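PDB 4JA0: phosphoribosylaminoimidazole carboxylase from Bombyx mori, which combines two purine-biosynthesis activities in one chain, probably carboxylating aminoimidazole ribonucleotide and then joining the product to aspartate to form SAICAR. Local coordinates for residues 57-61 with 83-89; 105-111 with 119-125; 126-130 with 172-177; 213-217 with 229-234. One frame throughout, in Å; residues are numbered along the deposited sequence.

Interaction 1 (57-61 with 83-89); sequences AAISN and IASETAF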
loop_
_atom_site.group_PDB
_atom_site.type_symbol
_atom_site.label_atom_id
_atom_site.label_comp_id
_atom_site.label_asym_id
_atom_site.label_seq_id
_atom_site.Cartn_x
_atom_site.Cartn_y
_atom_site.Cartn_z
ATOM N N ALA A 57 -8.643 -69.390 -10.996
ATOM C CA ALA A 57 -8.094 -68.481 -11.996
ATOM C C ALA A 57 -9.098 -67.389 -12.380
ATOM O O ALA A 57 -8.714 -66.247 -12.651
ATOM C CB ALA A 57 -7.650 -69.244 -13.225
ATOM N N ALA A 58 -10.381 -67.734 -12.410
ATOM C CA ALA A 58 -11.406 -66.749 -12.741
ATOM C C ALA A 58 -11.556 -65.716 -11.634
ATOM O O ALA A 58 -11.690 -64.529 -11.913
ATOM C CB ALA A 58 -12.732 -67.438 -12.997
ATOM N N ILE A 59 -11.469 -66.166 -10.382
ATOM C CA ILE A 59 -11.629 -65.294 -9.226
ATOM C C ILE A 59 -10.538 -64.230 -9.209
ATOM O O ILE A 59 -10.806 -63.037 -9.038
ATOM C CB ILE A 59 -11.529 -66.084 -7.899
ATOM C CG1 ILE A 59 -12.553 -67.226 -7.846
ATOM C CG2 ILE A 59 -11.668 -65.146 -6.702
ATOM C CD1 ILE A 59 -13.990 -66.753 -7.769
ATOM N N SER A 60 -9.302 -64.667 -9.402
ATOM C CA SER A 60 -8.176 -63.748 -9.429
ATOM C C SER A 60 -8.278 -62.729 -10.546
ATOM O O SER A 60 -8.180 -61.537 -10.289
ATOM C CB SER A 60 -6.865 -64.515 -9.560
ATOM O OG SER A 60 -6.622 -65.261 -8.383
ATOM N N ASN A 61 -8.538 -63.193 -11.765
ATOM C CA ASN A 61 -8.582 -62.316 -12.930
ATOM C C ASN A 61 -9.608 -61.204 -12.707
ATOM O O ASN A 61 -9.344 -60.018 -12.970
ATOM C CB ASN A 61 -8.912 -63.127 -14.192
ATOM C CG ASN A 61 -8.560 -62.395 -15.474
ATOM O OD1 ASN A 61 -7.399 -62.118 -15.733
ATOM N ND2 ASN A 61 -9.558 -62.103 -16.293
ATOM N N ILE A 83 -9.788 -56.878 -19.845
ATOM C CA ILE A 83 -9.973 -58.315 -19.709
ATOM C C ILE A 83 -10.046 -58.961 -21.095
ATOM O O ILE A 83 -10.667 -58.417 -22.015
ATOM C CB ILE A 83 -11.238 -58.640 -18.879
ATOM C CG1 ILE A 83 -10.875 -58.757 -17.397
ATOM C CG2 ILE A 83 -11.867 -59.934 -19.332
ATOM C CD1 ILE A 83 -12.027 -59.164 -16.501
ATOM N N ALA A 84 -9.360 -60.087 -21.259
ATOM C CA ALA A 84 -9.403 -60.806 -22.525
ATOM C C ALA A 84 -10.454 -61.896 -22.415
ATOM O O ALA A 84 -11.256 -62.106 -23.327
ATOM C CB ALA A 84 -8.039 -61.415 -22.846
ATOM N N SER A 85 -10.463 -62.560 -21.263
ATOM C CA SER A 85 -11.438 -63.595 -20.973
ATOM C C SER A 85 -11.654 -63.677 -19.475
ATOM O O SER A 85 -11.306 -62.780 -18.719
ATOM C CB SER A 85 -10.965 -64.961 -21.475
ATOM O OG SER A 85 -9.705 -65.300 -20.928
ATOM N N GLU A 86 -12.197 -64.802 -19.055
ATOM C CA GLU A 86 -12.620 -64.996 -17.684
ATOM C C GLU A 86 -11.424 -65.312 -16.797
ATOM O O GLU A 86 -11.492 -65.181 -15.569
ATOM C CB GLU A 86 -13.679 -66.108 -17.658
ATOM C CG GLU A 86 -15.035 -65.689 -18.301
ATOM C CD GLU A 86 -14.942 -65.236 -19.773
ATOM O OE1 GLU A 86 -13.917 -65.506 -20.442
ATOM O OE2 GLU A 86 -15.898 -64.591 -20.262
ATOM N N THR A 87 -10.324 -65.708 -17.434
ATOM C CA THR A 87 -9.127 -66.104 -16.708
ATOM C C THR A 87 -7.886 -65.331 -17.139
ATOM O O THR A 87 -6.827 -65.444 -16.514
ATOM C CB THR A 87 -8.855 -67.595 -16.914
ATOM O OG1 THR A 87 -9.007 -67.899 -18.310
ATOM C CG2 THR A 87 -9.841 -68.430 -16.109
ATOM N N ALA A 88 -8.034 -64.511 -18.176
ATOM C CA ALA A 88 -6.897 -63.790 -18.745
ATOM C C ALA A 88 -7.169 -62.302 -18.983
ATOM O O ALA A 88 -8.318 -61.871 -19.045
ATOM C CB ALA A 88 -6.439 -64.470 -20.042
ATOM N N PHE A 89 -6.100 -61.521 -19.100
ATOM C CA PHE A 89 -6.228 -60.115 -19.466
ATOM C C PHE A 89 -5.093 -59.590 -20.348
ATOM O O PHE A 89 -3.996 -60.153 -20.377
ATOM C CB PHE A 89 -6.374 -59.220 -18.226
ATOM C CG PHE A 89 -5.126 -59.112 -17.390
ATOM C CD1 PHE A 89 -4.102 -58.242 -17.749
ATOM C CD2 PHE A 89 -4.994 -59.849 -16.226
ATOM C CE1 PHE A 89 -2.959 -58.134 -16.984
ATOM C CE2 PHE A 89 -3.861 -59.744 -15.454
ATOM C CZ PHE A 89 -2.843 -58.883 -15.829
#
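N61 reaches from the first turns of helix 57-74 into residues 83-89 and makes a worked example of one amide used at both ends. Its CB lies 3.6 Å from E86 O. CG, anti to the backbone N (chi1 -162°), comes against the main chain, 3.4 Å from T87 C. From there ND2 donates to A88 O over 3.0 Å. This bond is bent, 142° at the hydrogen, and the donor stands above the carbonyl plane. A84 N and S85 N also donate to A88 O, which is thus gripped three times where the chain reverses. That reversal is the tip of a beta hairpin formed by strands 80-83 and 88-91, part of the curled antiparallel sheet in the SAICAR synthetase region; the start of the helix packs against it. The other branch of the amide accepts a hydrogen bond from K39 NZ on strand 36-43. This atom, N61 OD1, also sits at the edge of the F89 ring, 3.3 Å from F89 CD2, the amide and ring planes being only 20° apart. Nearer the helix start, A58 CA makes a CA-H...O contact of 3.2 Å with E86 O, while A57 CB rests 3.7 Å from the methyl T87 CG2.

Interaction 2 (105-111 with 119-125); sequences RLATGSF and PEGFRFT. With SO4 (sulfate ion), chain J.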
loop_
_atom_site.group_PDB
_atom_site.type_symbol
_atom_site.label_atom_id
_atom_site.label_comp_id
_atom_site.label_asym_id
_atom_site.label_seq_id
_atom_site.Cartn_x
_atom_site.Cartn_y
_atom_site.Cartn_z
ATOM N N ARG A 105 0.321 -51.117 6.954
ATOM C CA ARG A 105 -0.264 -50.116 7.839
ATOM C C ARG A 105 -0.090 -50.590 9.277
ATOM O O ARG A 105 0.116 -49.788 10.183
ATOM C CB ARG A 105 -1.751 -49.889 7.488
ATOM C CG ARG A 105 -2.538 -49.043 8.487
ATOM C CD ARG A 105 -2.019 -47.615 8.575
ATOM N NE ARG A 105 -2.471 -46.788 7.463
ATOM C CZ ARG A 105 -2.042 -45.548 7.239
ATOM N NH1 ARG A 105 -1.143 -45.007 8.048
ATOM N NH2 ARG A 105 -2.500 -44.853 6.199
ATOM N N LEU A 106 -0.118 -51.907 9.460
ATOM C CA LEU A 106 -0.008 -52.533 10.768
ATOM C C LEU A 106 1.179 -53.454 10.764
ATOM O O LEU A 106 1.628 -53.877 9.701
ATOM C CB LEU A 106 -1.232 -53.405 11.034
ATOM C CG LEU A 106 -2.582 -52.785 11.324
ATOM C CD1 LEU A 106 -3.568 -53.875 11.524
ATOM C CD2 LEU A 106 -2.470 -51.988 12.598
ATOM N N ALA A 107 1.679 -53.791 11.949
ATOM C CA ALA A 107 2.701 -54.830 12.060
ATOM C C ALA A 107 2.049 -56.221 12.126
ATOM O O ALA A 107 1.272 -56.532 13.047
ATOM C CB ALA A 107 3.581 -54.589 13.274
ATOM N N THR A 108 2.352 -57.053 11.133
ATOM C CA THR A 108 1.894 -58.434 11.150
ATOM C C THR A 108 2.742 -59.223 10.175
ATOM O O THR A 108 3.566 -58.640 9.468
ATOM C CB THR A 108 0.416 -58.558 10.738
ATOM O OG1 THR A 108 -0.094 -59.836 11.141
ATOM C CG2 THR A 108 0.280 -58.399 9.228
ATOM N N GLY A 109 2.539 -60.539 10.136
ATOM C CA GLY A 109 3.241 -61.390 9.192
ATOM C C GLY A 109 4.717 -61.577 9.478
ATOM O O GLY A 109 5.159 -61.655 10.633
ATOM N N SER A 110 5.496 -61.636 8.409
ATOM C CA SER A 110 6.919 -61.869 8.545
ATOM C C SER A 110 7.645 -60.685 9.187
ATOM O O SER A 110 8.769 -60.846 9.677
ATOM C CB SER A 110 7.534 -62.170 7.173
ATOM O OG SER A 110 7.999 -60.975 6.548
ATOM N N PHE A 111 7.006 -59.512 9.207
ATOM C CA PHE A 111 7.621 -58.301 9.777
ATOM C C PHE A 111 7.901 -58.481 11.261
ATOM O O PHE A 111 8.914 -57.987 11.770
ATOM C CB PHE A 111 6.726 -57.076 9.562
ATOM C CG PHE A 111 7.337 -55.778 10.028
ATOM C CD1 PHE A 111 7.945 -54.919 9.117
ATOM C CD2 PHE A 111 7.289 -55.402 11.368
ATOM C CE1 PHE A 111 8.493 -53.714 9.533
ATOM C CE2 PHE A 111 7.848 -54.198 11.794
ATOM C CZ PHE A 111 8.451 -53.357 10.877
ATOM N N PRO A 119 4.905 -55.312 18.671
ATOM C CA PRO A 119 3.703 -56.158 18.764
ATOM C C PRO A 119 2.818 -56.108 17.528
ATOM O O PRO A 119 2.808 -55.108 16.797
ATOM C CB PRO A 119 2.958 -55.568 19.962
ATOM C CG PRO A 119 3.355 -54.145 19.981
ATOM C CD PRO A 119 4.790 -54.100 19.502
ATOM N N GLU A 120 2.098 -57.201 17.287
ATOM C CA GLU A 120 1.155 -57.267 16.179
ATOM C C GLU A 120 0.133 -56.156 16.348
ATOM O O GLU A 120 -0.363 -55.930 17.454
ATOM C CB GLU A 120 0.449 -58.624 16.120
ATOM C CG GLU A 120 -0.425 -58.789 14.865
ATOM C CD GLU A 120 -1.052 -60.173 14.725
ATOM O OE1 GLU A 120 -0.740 -60.863 13.727
ATOM O OE2 GLU A 120 -1.854 -60.565 15.607
ATOM N N GLY A 121 -0.136 -55.429 15.265
ATOM C CA GLY A 121 -1.112 -54.354 15.277
ATOM C C GLY A 121 -0.500 -52.976 15.456
ATOM O O GLY A 121 -1.226 -51.983 15.399
ATOM N N PHE A 122 0.823 -52.909 15.646
ATOM C CA PHE A 122 1.537 -51.632 15.725
ATOM C C PHE A 122 1.376 -50.855 14.438
ATOM O O PHE A 122 1.725 -51.358 13.362
ATOM C CB PHE A 122 3.020 -51.847 15.996
ATOM C CG PHE A 122 3.832 -50.578 15.986
ATOM C CD1 PHE A 122 4.112 -49.905 17.168
ATOM C CD2 PHE A 122 4.327 -50.059 14.798
ATOM C CE1 PHE A 122 4.874 -48.732 17.171
ATOM C CE2 PHE A 122 5.082 -48.887 14.792
ATOM C CZ PHE A 122 5.363 -48.234 15.985
ATOM N N ARG A 123 0.896 -49.615 14.555
ATOM C CA ARG A 123 0.453 -48.854 13.383
ATOM C C ARG A 123 1.560 -48.012 12.739
ATOM O O ARG A 123 2.310 -47.303 13.405
ATOM C CB ARG A 123 -0.765 -47.992 13.739
ATOM C CG ARG A 123 -1.978 -48.821 14.147
ATOM C CD ARG A 123 -3.250 -48.015 14.168
ATOM N NE ARG A 123 -3.720 -47.765 12.809
ATOM C CZ ARG A 123 -4.476 -48.601 12.106
ATOM N NH1 ARG A 123 -4.872 -49.750 12.636
ATOM N NH2 ARG A 123 -4.847 -48.279 10.876
ATOM N N PHE A 124 1.645 -48.108 11.421
ATOM C CA PHE A 124 2.681 -47.424 10.681
ATOM C C PHE A 124 2.145 -46.156 10.072
ATOM O O PHE A 124 1.338 -46.163 9.134
ATOM C CB PHE A 124 3.249 -48.322 9.596
ATOM C CG PHE A 124 3.992 -49.481 10.132
ATOM C CD1 PHE A 124 3.650 -50.771 9.771
ATOM C CD2 PHE A 124 5.059 -49.281 10.997
ATOM C CE1 PHE A 124 4.364 -51.851 10.261
ATOM C CE2 PHE A 124 5.779 -50.358 11.503
ATOM C CZ PHE A 124 5.432 -51.646 11.133
ATOM N N THR A 125 2.628 -45.053 10.606
ATOM C CA THR A 125 2.185 -43.774 10.146
ATOM C C THR A 125 3.376 -42.889 9.803
ATOM O O THR A 125 4.073 -42.412 10.699
ATOM C CB THR A 125 1.331 -43.087 11.216
ATOM O OG1 THR A 125 0.100 -43.794 11.433
ATOM C CG2 THR A 125 1.001 -41.818 10.705
HETATM S S SO4 J . 5.017 -60.744 5.074
HETATM O O1 SO4 J . 4.742 -62.177 5.138
HETATM O O2 SO4 J . 5.068 -60.271 6.451
HETATM O O3 SO4 J . 6.297 -60.505 4.401
HETATM O O4 SO4 J . 3.957 -60.026 4.358
#
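A107 and F122 sit at the middle of a contact that is tight along the backbone and more open at its rim. On the tight side, F124 N donates to R105 O in a nearly straight bond (169°), and G121 N reaches A107 O over 2.8 Å. G121 belongs to a type II turn, P119 to F122, that brings the chain back alongside 105-111. A107 CB packs 3.9 Å from F122 CB and 4.1 Å from F124 CZ. The edge of F124 points at the face of F111 in a T-shaped pair, ring centres 5.1 Å apart and planes at 66°. Polar links are buried here too: R105 NE forms a salt bridge with E180, and T108 OG1 donates to E120 OE1 over 2.9 Å, on the anti side of the carboxylate.

E120 itself leads to the more open side, where it forms a salt bridge with K224; an alanine in its place would probably leave both the threonine hydroxyl and that lysine without a mate. R123 is exposed, yet its NE pairs with D319 of the third subunit. At exposed S110 a sulfate, probably from the crystallisation liquor, takes a hydrogen bond from S110 OG (2.8 Å to O3) and another from R104 NH1. Two good backbone bonds and ring packing thus join the segments, whereas S110 OG and R104 offer an anion a site consistent with a phosphate pocket.

Interaction 3 (126-130 with 172-177); sequences PPKQE and TILIFE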
loop_
_atom_site.group_PDB
_atom_site.type_symbol
_atom_site.label_atom_id
_atom_site.label_comp_id
_atom_site.label_asym_id
_atom_site.label_seq_id
_atom_site.Cartn_x
_atom_site.Cartn_y
_atom_site.Cartn_z
ATOM N N PRO A 126 3.629 -42.661 8.506
ATOM C CA PRO A 126 2.896 -43.106 7.324
ATOM C C PRO A 126 3.119 -44.603 7.088
ATOM O O PRO A 126 3.898 -45.222 7.823
ATOM C CB PRO A 126 3.526 -42.258 6.205
ATOM C CG PRO A 126 4.849 -42.028 6.628
ATOM C CD PRO A 126 4.815 -41.883 8.117
ATOM N N PRO A 127 2.421 -45.188 6.100
ATOM C CA PRO A 127 2.603 -46.623 5.902
ATOM C C PRO A 127 4.056 -46.972 5.656
ATOM O O PRO A 127 4.753 -46.269 4.906
ATOM C CB PRO A 127 1.780 -46.910 4.640
ATOM C CG PRO A 127 0.780 -45.834 4.586
ATOM C CD PRO A 127 1.469 -44.622 5.123
ATOM N N LYS A 128 4.493 -48.051 6.303
ATOM C CA LYS A 128 5.824 -48.604 6.122
ATOM C C LYS A 128 5.926 -49.134 4.706
ATOM O O LYS A 128 4.994 -49.789 4.212
ATOM C CB LYS A 128 6.025 -49.762 7.089
ATOM C CG LYS A 128 7.467 -50.209 7.308
ATOM C CD LYS A 128 8.130 -49.409 8.396
ATOM C CE LYS A 128 9.567 -49.833 8.571
ATOM N NZ LYS A 128 10.192 -49.054 9.667
ATOM N N GLN A 129 7.043 -48.864 4.042
ATOM C CA GLN A 129 7.228 -49.399 2.705
ATOM C C GLN A 129 8.607 -50.051 2.571
ATOM O O GLN A 129 9.625 -49.427 2.858
ATOM C CB GLN A 129 6.881 -48.329 1.639
ATOM C CG GLN A 129 7.873 -48.056 0.527
ATOM C CD GLN A 129 8.132 -49.222 -0.414
ATOM O OE1 GLN A 129 7.634 -50.332 -0.231
ATOM N NE2 GLN A 129 8.942 -48.973 -1.421
ATOM N N GLU A 130 8.608 -51.332 2.195
ATOM C CA GLU A 130 9.815 -52.154 2.116
ATOM C C GLU A 130 9.997 -52.805 0.754
ATOM O O GLU A 130 9.051 -52.975 -0.016
ATOM C CB GLU A 130 9.787 -53.238 3.192
ATOM C CG GLU A 130 9.680 -52.642 4.567
ATOM C CD GLU A 130 9.514 -53.653 5.673
ATOM O OE1 GLU A 130 8.765 -54.638 5.485
ATOM O OE2 GLU A 130 10.141 -53.438 6.738
ATOM N N THR A 172 3.935 -46.774 -4.538
ATOM C CA THR A 172 3.496 -47.934 -3.779
ATOM C C THR A 172 2.681 -47.484 -2.570
ATOM O O THR A 172 1.602 -48.016 -2.309
ATOM C CB THR A 172 4.703 -48.812 -3.331
ATOM O OG1 THR A 172 5.486 -49.184 -4.473
ATOM C CG2 THR A 172 4.248 -50.076 -2.599
ATOM N N ILE A 173 3.177 -46.494 -1.844
ATOM C CA ILE A 173 2.436 -45.993 -0.698
ATOM C C ILE A 173 1.087 -45.453 -1.141
ATOM O O ILE A 173 0.073 -45.696 -0.485
ATOM C CB ILE A 173 3.199 -44.892 0.033
ATOM C CG1 ILE A 173 4.535 -45.438 0.529
ATOM C CG2 ILE A 173 2.379 -44.352 1.180
ATOM C CD1 ILE A 173 5.444 -44.383 1.119
ATOM N N LEU A 174 1.072 -44.756 -2.275
ATOM C CA LEU A 174 -0.152 -44.138 -2.801
ATOM C C LEU A 174 -1.236 -45.148 -3.172
ATOM O O LEU A 174 -2.397 -44.972 -2.822
ATOM C CB LEU A 174 0.201 -43.279 -4.018
ATOM C CG LEU A 174 -0.908 -42.455 -4.654
ATOM C CD1 LEU A 174 -1.687 -41.784 -3.563
ATOM C CD2 LEU A 174 -0.298 -41.412 -5.552
ATOM N N ILE A 175 -0.830 -46.220 -3.846
ATOM C CA ILE A 175 -1.732 -47.291 -4.265
ATOM C C ILE A 175 -2.325 -47.995 -3.057
ATOM O O ILE A 175 -3.513 -48.323 -3.033
ATOM C CB ILE A 175 -0.990 -48.304 -5.150
ATOM C CG1 ILE A 175 -0.754 -47.697 -6.526
ATOM C CG2 ILE A 175 -1.740 -49.634 -5.249
ATOM C CD1 ILE A 175 0.312 -48.422 -7.307
ATOM N N PHE A 176 -1.482 -48.222 -2.054
ATOM C CA PHE A 176 -1.953 -48.736 -0.793
ATOM C C PHE A 176 -2.997 -47.780 -0.179
ATOM O O PHE A 176 -4.060 -48.212 0.263
ATOM C CB PHE A 176 -0.802 -48.909 0.181
ATOM C CG PHE A 176 -1.242 -49.395 1.520
ATOM C CD1 PHE A 176 -1.327 -50.747 1.780
ATOM C CD2 PHE A 176 -1.673 -48.495 2.494
ATOM C CE1 PHE A 176 -1.772 -51.184 3.014
ATOM C CE2 PHE A 176 -2.127 -48.925 3.719
ATOM C CZ PHE A 176 -2.175 -50.263 3.986
ATOM N N GLU A 177 -2.710 -46.486 -0.169
ATOM C CA GLU A 177 -3.610 -45.537 0.469
ATOM C C GLU A 177 -4.983 -45.477 -0.221
ATOM O O GLU A 177 -6.030 -45.447 0.444
ATOM C CB GLU A 177 -2.959 -44.163 0.490
ATOM C CG GLU A 177 -1.864 -44.004 1.550
ATOM C CD GLU A 177 -1.064 -42.718 1.359
ATOM O OE1 GLU A 177 -1.087 -42.176 0.225
ATOM O OE2 GLU A 177 -0.428 -42.242 2.333
#
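P127 lies against I173 and F176 in the apolar part of a contact that has no hydrogen bond across it, a case of strand and helix segments meeting through van der Waals packing. P127 CG is 4.0 Å from I173 CG2 and 4.2 Å from F176 CD2, and the proline ring crosses both side chains obliquely. I173 serves two partners because its branches diverge: with CG1 anti to the carbonyl carbon (chi1 -60°), CG2 faces the proline while CG1 comes within 3.9 Å of Q129 CB. P127 and Q129 both turn toward the helix, as alternate residues of a strand do, and K128 between them points away, sending NZ to a salt bridge with E146 of the second subunit.

The fold here is a helix laid on an antiparallel sheet. Segment 172-177 belongs to the long helix 162-183 and segment 126-130 to strand 123-132, which pairs with strand 100-104. The two short axes approach to 9.3 Å, with their directions 134° apart. T172 faces the same sheet and touches W101 and T103 on strand 100-104, while F176 packs on L190 of strand 188-200.

One contact of a polar atom with a carbon falls at P127 CD, next to the ring nitrogen. E177, extended beyond CG, places OE2 4.1 Å from P127 CD, the two side chains crossing at about a right angle. Its other oxygen, OE1, is engaged by R403 NH1 in a salt bridge toward helix 396-420.

Interaction 4 (213-217 with 229-234); sequences SDSWR and DKQVYR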
loop_
_atom_site.group_PDB
_atom_site.type_symbol
_atom_site.label_atom_id
_atom_site.label_comp_id
_atom_site.label_asym_id
_atom_site.label_seq_id
_atom_site.Cartn_x
_atom_site.Cartn_y
_atom_site.Cartn_z
ATOM N N SER A 213 -6.206 -61.475 -4.256
ATOM C CA SER A 213 -6.187 -61.892 -2.849
ATOM C C SER A 213 -4.897 -62.570 -2.447
ATOM O O SER A 213 -4.713 -62.895 -1.275
ATOM C CB SER A 213 -7.367 -62.779 -2.478
ATOM O OG SER A 213 -8.573 -62.042 -2.466
ATOM N N ASP A 214 -4.001 -62.774 -3.407
ATOM C CA ASP A 214 -2.672 -63.287 -3.085
ATOM C C ASP A 214 -1.712 -62.132 -2.796
ATOM O O ASP A 214 -0.690 -62.312 -2.162
ATOM C CB ASP A 214 -2.138 -64.149 -4.238
ATOM C CG ASP A 214 -2.982 -65.406 -4.480
ATOM O OD1 ASP A 214 -3.545 -65.952 -3.502
ATOM O OD2 ASP A 214 -3.099 -65.841 -5.648
ATOM N N SER A 215 -2.101 -60.930 -3.201
ATOM C CA SER A 215 -1.242 -59.766 -3.117
ATOM C C SER A 215 -1.377 -59.017 -1.800
ATOM O O SER A 215 -0.509 -58.214 -1.446
ATOM C CB SER A 215 -1.581 -58.789 -4.252
ATOM O OG SER A 215 -1.714 -59.446 -5.497
ATOM N N TRP A 216 -2.437 -59.288 -1.055
ATOM C CA TRP A 216 -2.712 -58.475 0.119
ATOM C C TRP A 216 -3.150 -59.213 1.370
ATOM O O TRP A 216 -3.300 -60.432 1.385
ATOM C CB TRP A 216 -3.724 -57.372 -0.225
ATOM C CG TRP A 216 -5.096 -57.843 -0.661
ATOM C CD1 TRP A 216 -5.785 -58.921 -0.197
ATOM C CD2 TRP A 216 -5.936 -57.227 -1.646
ATOM N NE1 TRP A 216 -6.999 -59.018 -0.826
ATOM C CE2 TRP A 216 -7.117 -57.995 -1.726
ATOM C CE3 TRP A 216 -5.807 -56.095 -2.464
ATOM C CZ2 TRP A 216 -8.163 -57.672 -2.593
ATOM C CZ3 TRP A 216 -6.848 -55.771 -3.323
ATOM C CH2 TRP A 216 -8.011 -56.556 -3.382
ATOM N N ARG A 217 -3.361 -58.444 2.426
ATOM C CA ARG A 217 -3.836 -58.978 3.687
ATOM C C ARG A 217 -5.081 -58.183 4.088
ATOM O O ARG A 217 -5.014 -56.976 4.313
ATOM C CB ARG A 217 -2.720 -58.869 4.716
ATOM C CG ARG A 217 -2.905 -59.691 5.960
ATOM C CD ARG A 217 -1.576 -59.832 6.673
ATOM N NE ARG A 217 -0.805 -60.981 6.200
ATOM C CZ ARG A 217 0.529 -61.046 6.173
ATOM N NH1 ARG A 217 1.274 -60.013 6.556
ATOM N NH2 ARG A 217 1.128 -62.147 5.733
ATOM N N ASP A 229 -7.731 -63.190 3.204
ATOM C CA ASP A 229 -6.653 -63.247 2.218
ATOM C C ASP A 229 -5.964 -64.613 2.197
ATOM O O ASP A 229 -6.388 -65.562 2.857
ATOM C CB ASP A 229 -5.618 -62.164 2.518
ATOM C CG ASP A 229 -5.125 -62.226 3.942
ATOM O OD1 ASP A 229 -5.967 -62.158 4.869
ATOM O OD2 ASP A 229 -3.895 -62.354 4.134
ATOM N N LYS A 230 -4.876 -64.681 1.443
ATOM C CA LYS A 230 -4.053 -65.881 1.293
ATOM C C LYS A 230 -3.286 -66.281 2.584
ATOM O O LYS A 230 -2.538 -67.260 2.601
ATOM C CB LYS A 230 -3.086 -65.647 0.117
ATOM C CG LYS A 230 -2.313 -66.847 -0.397
ATOM C CD LYS A 230 -1.064 -66.368 -1.124
ATOM C CE LYS A 230 -0.134 -67.509 -1.444
ATOM N NZ LYS A 230 1.121 -67.009 -2.062
ATOM N N GLN A 231 -3.481 -65.540 3.670
ATOM C CA GLN A 231 -2.869 -65.920 4.935
ATOM C C GLN A 231 -3.574 -67.157 5.498
ATOM O O GLN A 231 -2.970 -67.964 6.205
ATOM C CB GLN A 231 -2.917 -64.769 5.944
ATOM C CG GLN A 231 -2.002 -64.961 7.153
ATOM C CD GLN A 231 -0.539 -65.171 6.760
ATOM O OE1 GLN A 231 -0.057 -64.584 5.789
ATOM N NE2 GLN A 231 0.171 -66.008 7.517
ATOM N N VAL A 232 -4.858 -67.294 5.179
ATOM C CA VAL A 232 -5.639 -68.449 5.601
ATOM C C VAL A 232 -4.996 -69.720 5.067
ATOM O O VAL A 232 -4.863 -70.727 5.782
ATOM C CB VAL A 232 -7.097 -68.351 5.101
ATOM C CG1 VAL A 232 -7.808 -69.684 5.235
ATOM C CG2 VAL A 232 -7.846 -67.270 5.868
ATOM N N TYR A 233 -4.575 -69.655 3.807
ATOM C CA TYR A 233 -3.918 -70.789 3.172
ATOM C C TYR A 233 -2.514 -71.038 3.765
ATOM O O TYR A 233 -2.116 -72.186 3.962
ATOM C CB TYR A 233 -3.863 -70.578 1.652
ATOM C CG TYR A 233 -3.113 -71.657 0.903
ATOM C CD1 TYR A 233 -1.854 -71.411 0.369
ATOM C CD2 TYR A 233 -3.660 -72.929 0.738
ATOM C CE1 TYR A 233 -1.170 -72.397 -0.315
ATOM C CE2 TYR A 233 -2.972 -73.928 0.049
ATOM C CZ TYR A 233 -1.723 -73.651 -0.475
ATOM O OH TYR A 233 -1.016 -74.616 -1.162
ATOM N N ARG A 234 -1.775 -69.976 4.070
ATOM C CA ARG A 234 -0.448 -70.127 4.667
ATOM C C ARG A 234 -0.500 -70.794 6.040
ATOM O O ARG A 234 0.377 -71.591 6.386
ATOM C CB ARG A 234 0.247 -68.773 4.805
ATOM C CG ARG A 234 0.632 -68.122 3.504
ATOM C CD ARG A 234 1.327 -66.796 3.763
ATOM N NE ARG A 234 1.665 -66.107 2.517
ATOM C CZ ARG A 234 1.080 -64.993 2.087
ATOM N NH1 ARG A 234 0.121 -64.413 2.806
ATOM N NH2 ARG A 234 1.461 -64.456 0.934
#
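R217 and Q231 meet through the shorter of two hydrogen bonds that join these segments. R217 NH2 donates to Q231 OE1 over 2.7 Å, coming from above the carbonyl plane, with guanidinium and amide planes 74° apart. R234 NH1 reaches the same oxygen over 3.0 Å from the opposite face, so OE1 is held between two guanidinium groups. In the backbone, K230 N donates to S213 O at 3.3 Å. D229 caps the start of helix 231-235 through a weak bond from Q231 N to OD2.

Among the charged pairs, R217 NE and D229 OD2 form a long salt bridge of 4.0 Å, and R217 NH1 has a firmer partner in D192. A leucine in place of R217 would probably leave D192 without its mate and Q231 OE1 with one donor fewer. K230 and R234 both send their charges to D46.

Packing supplies the rest. K230 CG touches D214 OD1, and D229 CB sits at the edge of the W216 ring, 4.2 Å from W216 CD1. Within segment 229-234, K230 CD lies over one face of the R234 guanidinium, offset toward its rim.

Around the contact, strand 216-220 pairs with strand 188-200, on which W216 packs through L190 and M193. Helix 241-257 receives S213 and D214 through F251 and V232 through V247, so this short helix and turn lie between strand 216-220 and helix 241-257.

Interactions 2 and 3 are successive uses of strand 123-132: R105 CB packs 3.5 Å from F176 CZ, and F111 CE1 lies 4.1 Å from K128 CE. Interaction 4 meets interaction 2 from another side, with T108 CG2 3.3 Å from R217 NH1. That arginine nitrogen also has a weak, long ion pair with the sulfate held near S110, so interactions 2 and 4 border one anion site, possibly a substrate-phosphate pocket, although the ion probably came from the crystallisation liquor. Interaction 1 stands apart from interaction 2, their centres 32 Å apart, but comes within about 4 Å of interaction 4 at the nearest atoms. D212 links those two, accepting from D214 N and, weakly, from S60 OG.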